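Local coordinates for protein aldehyde dehydrogenase 12 (Zea mays, PDB 6D97) that oxidises L-glutamate gamma-semialdehyde to glutamate with NAD+ as cofactor, the last step of proline catabolism in plants, at residues 373-385 with 425-439. Sequence-based numbering, arbitrary orientation.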
loop_
_atom_site.group_PDB
_atom_site.type_symbol
_atom_site.label_atom_id
_atom_site.label_comp_id
_atom_site.label_asym_id
_atom_site.label_seq_id
_atom_site.Cartn_x
_atom_site.Cartn_y
_atom_site.Cartn_z
ATOM N N ALA A 373 -10.564 -41.811 24.805
ATOM C CA ALA A 373 -9.322 -41.100 24.523
ATOM C C ALA A 373 -9.187 -39.858 25.394
ATOM O O ALA A 373 -8.089 -39.528 25.859
ATOM C CB ALA A 373 -9.257 -40.724 23.043
ATOM N N MET A 374 -10.298 -39.158 25.628
ATOM C CA MET A 374 -10.250 -37.953 26.448
ATOM C C MET A 374 -10.065 -38.292 27.922
ATOM O O MET A 374 -9.326 -37.600 28.633
ATOM C CB MET A 374 -11.520 -37.129 26.237
ATOM C CG MET A 374 -11.519 -36.298 24.965
ATOM S SD MET A 374 -13.024 -35.332 24.723
ATOM C CE MET A 374 -14.074 -36.526 23.897
ATOM N N ILE A 375 -10.728 -39.350 28.398
ATOM C CA ILE A 375 -10.538 -39.795 29.776
ATOM C C ILE A 375 -9.101 -40.255 29.994
ATOM O O ILE A 375 -8.468 -39.911 31.000
ATOM C CB ILE A 375 -11.542 -40.908 30.126
ATOM C CG1 ILE A 375 -12.957 -40.337 30.280
ATOM C CG2 ILE A 375 -11.099 -41.627 31.394
ATOM C CD1 ILE A 375 -13.122 -39.471 31.507
ATOM N N GLU A 376 -8.562 -41.041 29.054
ATOM C CA GLU A 376 -7.190 -41.530 29.178
ATOM C C GLU A 376 -6.203 -40.369 29.266
ATOM O O GLU A 376 -5.317 -40.353 30.131
ATOM C CB GLU A 376 -6.850 -42.446 27.999
ATOM C CG GLU A 376 -5.512 -43.152 28.153
ATOM C CD GLU A 376 -4.972 -43.680 26.840
ATOM O OE1 GLU A 376 -5.244 -44.847 26.493
ATOM O OE2 GLU A 376 -4.277 -42.919 26.140
ATOM N N HIS A 377 -6.340 -39.384 28.369
ATOM C CA HIS A 377 -5.500 -38.182 28.417
ATOM C C HIS A 377 -5.581 -37.508 29.785
ATOM O O HIS A 377 -4.555 -37.164 30.384
ATOM C CB HIS A 377 -5.916 -37.199 27.322
ATOM C CG HIS A 377 -5.062 -35.964 27.259
ATOM N ND1 HIS A 377 -3.719 -36.001 26.931
ATOM C CD2 HIS A 377 -5.363 -34.662 27.478
ATOM C CE1 HIS A 377 -3.232 -34.775 26.956
ATOM N NE2 HIS A 377 -4.210 -33.946 27.279
ATOM N N MET A 378 -6.793 -37.316 30.300
ATOM C CA MET A 378 -6.970 -36.732 31.628
ATOM C C MET A 378 -6.230 -37.532 32.694
ATOM O O MET A 378 -5.575 -36.954 33.571
ATOM C CB MET A 378 -8.460 -36.659 31.983
ATOM C CG MET A 378 -8.751 -36.194 33.390
ATOM S SD MET A 378 -10.508 -36.367 33.784
ATOM C CE MET A 378 -10.698 -38.146 33.926
ATOM N N ASN A 379 -6.349 -38.856 32.661
ATOM C CA ASN A 379 -5.665 -39.687 33.644
ATOM C C ASN A 379 -4.151 -39.623 33.474
ATOM O O ASN A 379 -3.411 -39.641 34.467
ATOM C CB ASN A 379 -6.168 -41.132 33.550
ATOM C CG ASN A 379 -7.576 -41.296 34.089
ATOM O OD1 ASN A 379 -7.951 -40.645 35.068
ATOM N ND2 ASN A 379 -8.362 -42.159 33.458
ATOM N N ASN A 380 -3.670 -39.563 32.230
ATOM C CA ASN A 380 -2.238 -39.407 32.005
ATOM C C ASN A 380 -1.724 -38.106 32.607
ATOM O O ASN A 380 -0.634 -38.072 33.192
ATOM C CB ASN A 380 -1.926 -39.462 30.510
ATOM C CG ASN A 380 -2.018 -40.861 29.947
ATOM O OD1 ASN A 380 -1.925 -41.844 30.680
ATOM N ND2 ASN A 380 -2.190 -40.958 28.634
ATOM N N LEU A 381 -2.495 -37.023 32.475
ATOM C CA LEU A 381 -2.104 -35.760 33.092
ATOM C C LEU A 381 -2.120 -35.860 34.611
ATOM O O LEU A 381 -1.256 -35.290 35.290
ATOM C CB LEU A 381 -3.027 -34.635 32.624
ATOM C CG LEU A 381 -2.888 -34.204 31.163
ATOM C CD1 LEU A 381 -4.007 -33.265 30.768
ATOM C CD2 LEU A 381 -1.549 -33.532 30.962
ATOM N N LEU A 382 -3.091 -36.590 35.166
ATOM C CA LEU A 382 -3.227 -36.687 36.614
ATOM C C LEU A 382 -2.099 -37.471 37.268
ATOM O O LEU A 382 -1.960 -37.409 38.494
ATOM C CB LEU A 382 -4.574 -37.315 36.972
ATOM C CG LEU A 382 -5.772 -36.402 36.703
ATOM C CD1 LEU A 382 -7.084 -37.128 36.965
ATOM C CD2 LEU A 382 -5.677 -35.143 37.547
ATOM N N LYS A 383 -1.292 -38.199 36.492
ATOM C CA LYS A 383 -0.103 -38.832 37.051
ATOM C C LYS A 383 0.945 -37.810 37.466
ATOM O O LYS A 383 1.870 -38.153 38.212
ATOM C CB LYS A 383 0.503 -39.808 36.039
ATOM C CG LYS A 383 -0.392 -40.983 35.688
ATOM C CD LYS A 383 0.150 -41.759 34.498
ATOM C CE LYS A 383 -0.731 -42.954 34.180
ATOM N NZ LYS A 383 -0.318 -43.627 32.915
ATOM N N ILE A 384 0.815 -36.570 37.009
ATOM C CA ILE A 384 1.807 -35.532 37.265
ATOM C C ILE A 384 1.601 -34.966 38.663
ATOM O O ILE A 384 0.466 -34.724 39.093
ATOM C CB ILE A 384 1.709 -34.440 36.187
ATOM C CG1 ILE A 384 1.999 -35.043 34.809
ATOM C CG2 ILE A 384 2.648 -33.292 36.499
ATOM C CD1 ILE A 384 1.565 -34.173 33.650
ATOM N N ARG A 385 2.706 -34.753 39.377
ATOM C CA ARG A 385 2.641 -34.303 40.762
ATOM C C ARG A 385 2.005 -32.923 40.860
ATOM O O ARG A 385 2.392 -31.992 40.146
ATOM C CB ARG A 385 4.042 -34.278 41.373
ATOM N N ASN A 425 6.457 -34.493 30.352
ATOM C CA ASN A 425 5.241 -33.802 30.767
ATOM C C ASN A 425 4.839 -32.741 29.752
ATOM O O ASN A 425 3.650 -32.563 29.473
ATOM C CB ASN A 425 5.429 -33.158 32.139
ATOM C CG ASN A 425 5.558 -34.167 33.248
ATOM O OD1 ASN A 425 5.219 -35.338 33.087
ATOM N ND2 ASN A 425 6.034 -33.711 34.398
ATOM N N PHE A 426 5.817 -32.037 29.177
ATOM C CA PHE A 426 5.498 -30.955 28.253
ATOM C C PHE A 426 4.760 -31.471 27.021
ATOM O O PHE A 426 3.721 -30.927 26.629
ATOM C CB PHE A 426 6.770 -30.215 27.839
ATOM C CG PHE A 426 6.507 -29.034 26.952
ATOM C CD1 PHE A 426 6.150 -27.813 27.500
ATOM C CD2 PHE A 426 6.567 -29.155 25.571
ATOM C CE1 PHE A 426 5.883 -26.729 26.696
ATOM C CE2 PHE A 426 6.298 -28.071 24.757
ATOM C CZ PHE A 426 5.956 -26.856 25.323
ATOM N N GLU A 427 5.298 -32.514 26.381
ATOM C CA GLU A 427 4.662 -33.072 25.190
ATOM C C GLU A 427 3.253 -33.581 25.496
ATOM O O GLU A 427 2.342 -33.427 24.669
ATOM C CB GLU A 427 5.518 -34.210 24.614
ATOM C CG GLU A 427 6.872 -33.806 24.023
ATOM C CD GLU A 427 7.858 -33.357 25.072
ATOM O OE1 GLU A 427 7.690 -33.728 26.238
ATOM O OE2 GLU A 427 8.795 -32.616 24.750
ATOM N N LEU A 428 3.039 -34.163 26.671
ATOM C CA LEU A 428 1.699 -34.577 27.078
ATOM C C LEU A 428 0.788 -33.369 27.322
ATOM O O LEU A 428 -0.358 -33.340 26.846
ATOM C CB LEU A 428 1.785 -35.452 28.336
ATOM C CG LEU A 428 0.464 -35.953 28.916
ATOM C CD1 LEU A 428 -0.186 -36.934 27.970
ATOM C CD2 LEU A 428 0.682 -36.564 30.292
ATOM N N VAL A 429 1.265 -32.367 28.076
ATOM C CA VAL A 429 0.436 -31.211 28.443
ATOM C C VAL A 429 0.057 -30.408 27.202
ATOM O O VAL A 429 -1.092 -29.955 27.063
ATOM C CB VAL A 429 1.171 -30.346 29.500
ATOM C CG1 VAL A 429 0.603 -28.914 29.570
ATOM C CG2 VAL A 429 1.121 -31.025 30.864
ATOM N N THR A 430 0.993 -30.220 26.272
ATOM C CA THR A 430 0.759 -29.430 25.066
ATOM C C THR A 430 0.158 -30.265 23.927
ATOM O O THR A 430 0.194 -29.835 22.768
ATOM C CB THR A 430 2.051 -28.761 24.618
ATOM O OG1 THR A 430 2.993 -29.758 24.230
ATOM C CG2 THR A 430 2.652 -27.911 25.769
ATOM N N LYS A 431 -0.391 -31.434 24.219
ATOM C CA LYS A 431 -1.031 -32.243 23.190
ATOM C C LYS A 431 -2.424 -31.688 22.899
ATOM O O LYS A 431 -3.206 -31.455 23.823
ATOM C CB LYS A 431 -1.110 -33.699 23.657
ATOM C CG LYS A 431 -1.825 -34.651 22.730
ATOM C CD LYS A 431 -2.190 -35.910 23.489
ATOM C CE LYS A 431 -2.894 -36.900 22.601
ATOM N NZ LYS A 431 -1.943 -37.827 21.941
ATOM N N GLU A 432 -2.739 -31.482 21.626
ATOM C CA GLU A 432 -4.037 -30.944 21.264
ATOM C C GLU A 432 -5.109 -32.020 21.381
ATOM O O GLU A 432 -5.002 -33.072 20.740
ATOM C CB GLU A 432 -4.017 -30.377 19.838
ATOM C CG GLU A 432 -5.288 -29.638 19.474
ATOM C CD GLU A 432 -5.438 -29.438 17.987
ATOM O OE1 GLU A 432 -5.002 -30.330 17.240
ATOM O OE2 GLU A 432 -6.006 -28.407 17.565
ATOM N N ILE A 433 -6.129 -31.758 22.199
ATOM C CA ILE A 433 -7.311 -32.604 22.310
ATOM C C ILE A 433 -8.457 -31.836 21.663
ATOM O O ILE A 433 -8.949 -30.836 22.219
ATOM C CB ILE A 433 -7.640 -32.968 23.763
ATOM C CG1 ILE A 433 -6.359 -33.280 24.544
ATOM C CG2 ILE A 433 -8.605 -34.161 23.839
ATOM C CD1 ILE A 433 -5.635 -34.561 24.090
ATOM N N PHE A 434 -8.902 -32.293 20.488
ATOM C CA PHE A 434 -9.921 -31.577 19.724
ATOM C C PHE A 434 -11.287 -31.879 20.342
ATOM O O PHE A 434 -12.185 -32.452 19.723
ATOM C CB PHE A 434 -9.859 -31.916 18.242
ATOM C CG PHE A 434 -10.223 -30.749 17.357
ATOM C CD1 PHE A 434 -9.488 -29.569 17.425
ATOM C CD2 PHE A 434 -11.300 -30.798 16.500
ATOM C CE1 PHE A 434 -9.832 -28.475 16.644
ATOM C CE2 PHE A 434 -11.639 -29.706 15.719
ATOM C CZ PHE A 434 -10.904 -28.548 15.798
ATOM N N GLY A 435 -11.429 -31.464 21.609
ATOM C CA GLY A 435 -12.622 -31.655 22.397
ATOM C C GLY A 435 -12.710 -30.635 23.509
ATOM O O GLY A 435 -11.852 -29.756 23.641
ATOM N N PRO A 436 -13.753 -30.743 24.359
ATOM C CA PRO A 436 -13.939 -29.748 25.442
ATOM C C PRO A 436 -13.007 -30.036 26.624
ATOM O O PRO A 436 -13.380 -30.627 27.642
ATOM C CB PRO A 436 -15.416 -29.926 25.808
ATOM C CG PRO A 436 -15.820 -31.341 25.283
ATOM C CD PRO A 436 -14.655 -31.899 24.502
ATOM N N PHE A 437 -11.763 -29.582 26.493
ATOM C CA PHE A 437 -10.715 -29.966 27.433
ATOM C C PHE A 437 -9.624 -28.909 27.399
ATOM O O PHE A 437 -9.150 -28.536 26.316
ATOM C CB PHE A 437 -10.131 -31.350 27.108
ATOM C CG PHE A 437 -9.132 -31.852 28.122
ATOM C CD1 PHE A 437 -7.807 -31.453 28.072
ATOM C CD2 PHE A 437 -9.520 -32.705 29.141
ATOM C CE1 PHE A 437 -6.892 -31.900 29.021
ATOM C CE2 PHE A 437 -8.596 -33.151 30.089
ATOM C CZ PHE A 437 -7.292 -32.743 30.023
ATOM N N GLN A 438 -9.197 -28.453 28.574
ATOM C CA GLN A 438 -8.121 -27.484 28.663
ATOM C C GLN A 438 -7.267 -27.788 29.887
ATOM O O GLN A 438 -7.719 -28.416 30.849
ATOM C CB GLN A 438 -8.650 -26.042 28.766
ATOM C CG GLN A 438 -9.571 -25.798 29.951
ATOM C CD GLN A 438 -9.879 -24.335 30.139
ATOM O OE1 GLN A 438 -9.029 -23.475 29.928
ATOM N NE2 GLN A 438 -11.081 -24.047 30.572
ATOM N N VAL A 439 -6.030 -27.301 29.856
ATOM C CA VAL A 439 -5.130 -27.348 30.999
ATOM C C VAL A 439 -5.042 -25.944 31.587
ATOM O O VAL A 439 -4.941 -24.953 30.852
ATOM C CB VAL A 439 -3.740 -27.883 30.611
ATOM C CG1 VAL A 439 -2.782 -27.847 31.795
ATOM C CG2 VAL A 439 -3.865 -29.297 30.054
HETATM O O HOH W 1 -3.771 -31.138 26.651
#
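His377 projects from helix 373-382 into the loop that joins helix 425-429 to strand 437-439, and it illustrates how a buried imidazole is packed on its faces and edge and satisfied at its tip. With CG anti to the backbone N (chi1 -177°), CB lies 4.2 Å and CG 3.5 Å from Ile433 CD1, and the ring reaches in beneath that methyl, which sits over its centre in a CH-pi contact 3.4 Å from the centroid. Leu381 CG of the same helix stands over the opposite face, offset toward the rim. Around the rim, His377 CD2 meets Phe437 CE1 at 3.5 Å in an offset edge-to-face pair, the imidazole edge toward the phenyl face with the planes at 65°; ND1 has the aliphatic CD of Lys431 at 3.8 Å; and Leu428 O lies in the ring plane, at its edge, 3.2 Å from CE1. At the tip, NE2 hydrogen-bonds at 2.9 Å to a water that donates to Val429 O and Lys431 O. With an alanine in place of His377, the water would probably lose this ring nitrogen as a partner, and Ile433 CD1 the face it rests on. Farther along the helix, Leu381 CD1 abuts the Phe437 edge at CZ (3.4 Å), while CD2 packs on Leu428 and Val429. No direct hydrogen bond joins the segments: carbons pack the helix against strand 437-443 of the seven-stranded sheet and its lead-in, while water satisfies the polar tip.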